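Long-range contact in mandelate racemase/muconate lactonizing enzyme (PDB 2QDD), which is of unknown function but belongs to the enolase superfamily, and probably carries out magnesium-dependent chemistry on a carboxylate substrate, as its racemase and lactonizing relatives do: residues 49-55 against 296-302. Residues are numbered along the deposited sequence.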
ATOM      1  N   TRP A  49      21.447  22.858  36.613  1.00 30.11           N
ATOM      2  CA  TRP A  49      20.854  23.953  35.852  1.00 32.33           C
ATOM      3  C   TRP A  49      20.322  23.519  34.489  1.00 33.90           C
ATOM      4  O   TRP A  49      20.948  22.712  33.796  1.00 31.56           O
ATOM      5  CB  TRP A  49      21.851  25.094  35.685  1.00 34.17           C
ATOM      6  CG  TRP A  49      22.164  25.804  36.970  1.00 40.64           C
ATOM      7  CD1 TRP A  49      23.049  25.404  37.935  1.00 39.46           C
ATOM      8  CD2 TRP A  49      21.600  27.040  37.431  1.00 36.51           C
ATOM      9  NE1 TRP A  49      23.071  26.314  38.963  1.00 42.87           N
ATOM     10  CE2 TRP A  49      22.195  27.329  38.678  1.00 42.49           C
ATOM     11  CE3 TRP A  49      20.660  27.935  36.905  1.00 40.96           C
ATOM     12  CZ2 TRP A  49      21.879  28.479  39.411  1.00 36.53           C
ATOM     13  CZ3 TRP A  49      20.342  29.077  37.637  1.00 37.30           C
ATOM     14  CH2 TRP A  49      20.952  29.336  38.876  1.00 40.72           C
ATOM     15  N   GLY A  50      19.158  24.054  34.125  1.00 33.84           N
ATOM     16  CA  GLY A  50      18.619  23.930  32.769  1.00 26.93           C
ATOM     17  C   GLY A  50      18.198  25.262  32.169  1.00 30.15           C
ATOM     18  O   GLY A  50      17.903  26.211  32.900  1.00 30.64           O
ATOM     19  N   GLU A  51      18.177  25.326  30.836  1.00 25.01           N
ATOM     20  CA  GLU A  51      17.691  26.491  30.101  1.00 27.60           C
ATOM     21  C   GLU A  51      16.600  26.125  29.095  1.00 29.55           C
ATOM     22  O   GLU A  51      16.757  25.193  28.307  1.00 32.46           O
ATOM     23  CB  GLU A  51      18.840  27.188  29.368  1.00 22.39           C
ATOM     24  CG  GLU A  51      18.406  28.456  28.618  1.00 26.39           C
ATOM     25  CD  GLU A  51      19.537  29.134  27.877  1.00 32.66           C
ATOM     26  OE1 GLU A  51      20.662  28.590  27.869  1.00 35.37           O
ATOM     27  OE2 GLU A  51      19.294  30.215  27.296  1.00 34.14           O
ATOM     28  N   GLY A  52      15.501  26.870  29.117  1.00 28.08           N
ATOM     29  CA  GLY A  52      14.552  26.859  28.010  1.00 27.07           C
ATOM     30  C   GLY A  52      14.437  28.231  27.376  1.00 32.32           C
ATOM     31  O   GLY A  52      13.971  29.184  28.010  1.00 34.45           O
ATOM     32  N   CYS A  53      14.865  28.337  26.127  1.00 32.31           N
ATOM     33  CA  CYS A  53      14.747  29.590  25.399  1.00 36.01           C
ATOM     34  C   CYS A  53      14.178  29.415  23.982  1.00 35.22           C
ATOM     35  O   CYS A  53      14.928  29.162  23.037  1.00 37.71           O
ATOM     36  CB  CYS A  53      16.085  30.324  25.381  1.00 31.90           C
ATOM     37  SG  CYS A  53      16.004  31.927  24.592  1.00 35.42           S
ATOM     38  N   PRO A  54      12.842  29.539  23.839  1.00 37.22           N
ATOM     39  CA  PRO A  54      12.162  29.528  22.539  1.00 34.82           C
ATOM     40  C   PRO A  54      12.610  30.660  21.624  1.00 36.00           C
ATOM     41  O   PRO A  54      12.927  31.750  22.102  1.00 39.67           O
ATOM     42  CB  PRO A  54      10.687  29.709  22.920  1.00 36.01           C
ATOM     43  CG  PRO A  54      10.593  29.215  24.328  1.00 38.78           C
ATOM     44  CD  PRO A  54      11.877  29.666  24.950  1.00 33.46           C
ATOM     45  N   TRP A  55      12.643  30.405  20.320  1.00 34.51           N
ATOM     46  CA  TRP A  55      13.014  31.438  19.351  1.00 30.93           C
ATOM     47  C   TRP A  55      11.852  32.400  19.083  1.00 30.46           C
ATOM     48  O   TRP A  55      11.176  32.314  18.055  1.00 32.38           O
ATOM     49  CB  TRP A  55      13.523  30.816  18.050  1.00 28.00           C
ATOM     50  CG  TRP A  55      14.196  31.810  17.147  1.00 28.20           C
ATOM     51  CD1 TRP A  55      13.658  32.420  16.045  1.00 34.00           C
ATOM     52  CD2 TRP A  55      15.534  32.308  17.267  1.00 30.15           C
ATOM     53  NE1 TRP A  55      14.579  33.268  15.474  1.00 34.18           N
ATOM     54  CE2 TRP A  55      15.739  33.219  16.204  1.00 32.34           C
ATOM     55  CE3 TRP A  55      16.583  32.070  18.170  1.00 34.07           C
ATOM     56  CZ2 TRP A  55      16.947  33.897  16.020  1.00 32.66           C
ATOM     57  CZ3 TRP A  55      17.791  32.746  17.984  1.00 33.84           C
ATOM     58  CH2 TRP A  55      17.959  33.648  16.915  1.00 30.69           C
ATOM     59  N   VAL A 296      17.153  25.381  20.058  1.00 32.02           N
ATOM     60  CA  VAL A 296      16.271  26.299  19.339  1.00 36.21           C
ATOM     61  C   VAL A 296      16.800  27.731  19.459  1.00 34.82           C
ATOM     62  O   VAL A 296      16.693  28.526  18.524  1.00 39.48           O
ATOM     63  CB  VAL A 296      14.821  26.195  19.898  1.00 33.73           C
ATOM     64  CG1 VAL A 296      13.893  27.201  19.249  1.00 47.14           C
ATOM     65  CG2 VAL A 296      14.279  24.790  19.702  1.00 31.57           C
ATOM     66  N   GLY A 297      17.384  28.040  20.611  1.00 34.18           N
ATOM     67  CA  GLY A 297      18.028  29.328  20.824  1.00 40.09           C
ATOM     68  C   GLY A 297      18.537  29.486  22.238  1.00 41.36           C
ATOM     69  O   GLY A 297      18.433  28.566  23.058  1.00 40.76           O
ATOM     70  N   GLY A 298      19.095  30.661  22.513  1.00 41.38           N
ATOM     71  CA  GLY A 298      19.478  31.040  23.867  1.00 39.52           C
ATOM     72  C   GLY A 298      20.963  30.944  24.128  1.00 37.28           C
ATOM     73  O   GLY A 298      21.774  30.992  23.200  1.00 40.38           O
ATOM     74  N   THR A 299      21.314  30.802  25.402  1.00 34.31           N
ATOM     75  CA  THR A 299      22.681  31.017  25.846  1.00 37.61           C
ATOM     76  C   THR A 299      23.516  29.760  25.654  1.00 39.18           C
ATOM     77  O   THR A 299      23.000  28.713  25.244  1.00 37.05           O
ATOM     78  CB  THR A 299      22.756  31.449  27.331  1.00 38.33           C
ATOM     79  OG1 THR A 299      22.520  30.317  28.177  1.00 39.36           O
ATOM     80  CG2 THR A 299      21.752  32.544  27.649  1.00 36.14           C
ATOM     81  N   ALA A 300      24.802  29.872  25.987  1.00 37.90           N
ATOM     82  CA  ALA A 300      25.739  28.753  25.955  1.00 34.13           C
ATOM     83  C   ALA A 300      25.375  27.608  26.905  1.00 31.39           C
ATOM     84  O   ALA A 300      25.969  26.539  26.829  1.00 31.37           O
ATOM     85  CB  ALA A 300      27.166  29.245  26.214  1.00 29.72           C
ATOM     86  N   LEU A 301      24.399  27.831  27.786  1.00 30.90           N
ATOM     87  CA  LEU A 301      23.900  26.782  28.671  1.00 29.45           C
ATOM     88  C   LEU A 301      23.103  25.702  27.909  1.00 30.47           C
ATOM     89  O   LEU A 301      23.451  24.520  27.967  1.00 27.75           O
ATOM     90  CB  LEU A 301      23.095  27.378  29.840  1.00 33.14           C
ATOM     91  CG  LEU A 301      22.594  26.443  30.953  1.00 30.99           C
ATOM     92  CD1 LEU A 301      23.690  25.597  31.517  1.00 43.13           C
ATOM     93  CD2 LEU A 301      21.905  27.167  32.074  1.00 28.32           C
ATOM     94  N   ALA A 302      22.061  26.119  27.191  1.00 26.85           N
ATOM     95  CA  ALA A 302      21.354  25.256  26.231  1.00 30.87           C
ATOM     96  C   ALA A 302      22.247  24.702  25.111  1.00 27.31           C
ATOM     97  O   ALA A 302      22.136  23.527  24.757  1.00 27.41           O
ATOM     98  CB  ALA A 302      20.149  25.992  25.637  1.00 28.02           C
TER
HETATM   99  O   HOH W   1      16.613  26.632  24.530  1.00 37.76           O
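Trp49 opens the contact with its base alone: CB lies 4.2 Å from Leu301 CD2, while the indole leads away from segment 296-302. The central element is Glu51, buried and fully extended (chi1 and chi2 both t), which drives its carboxylate into the first turn of a helix. Its OE2 accepts from Thr299 N at 2.8 Å (N-H...O angle 175°), and its OE1 accepts from Ala302 N at 2.9 Å (161°) and from Thr299 OG1 at 2.6 Å. Thr299, at the N-cap position just before helix 300-311, accepts from Leu301 N at its OG1 (3.1 Å), and the Glu51 carboxylate takes up the amides of Thr299 and Ala302, which the helix start cannot pair internally. Gly298 passes so near that a beta-carbon there would collide with Glu51 OE2 and Cys53 CB; its phi/psi of 103/-157 independently demands glycine. Beyond Gly52, Cys53 SG packs 3.7 Å from Gly298 CA, and a water bridges Cys53 N (2.9 Å) to Gly297 O (3.0 Å). Trp55 ends the contact, its CB 3.8 Å from Val296 CG1 and its ring edge meeting Gly297 CA, with CE3 4.1 Å away; its NE1 hydrogen-bonds to Tyr21 OH. The Val296 side chain lies about 7 Å from that of Asp243, a magnesium-binding residue whose metal is absent from this chain. Strand 47-52 borders the antiparallel sheet of the N-terminal capping domain, pairing with strand 29-42, whose Ser35 OG and Tyr37 OH hydrogen-bond to Glu51 OE2 and Thr299 OG1 respectively; the contact joins this sheet to the barrel domain where strand 290-293 leads into helix 300-311.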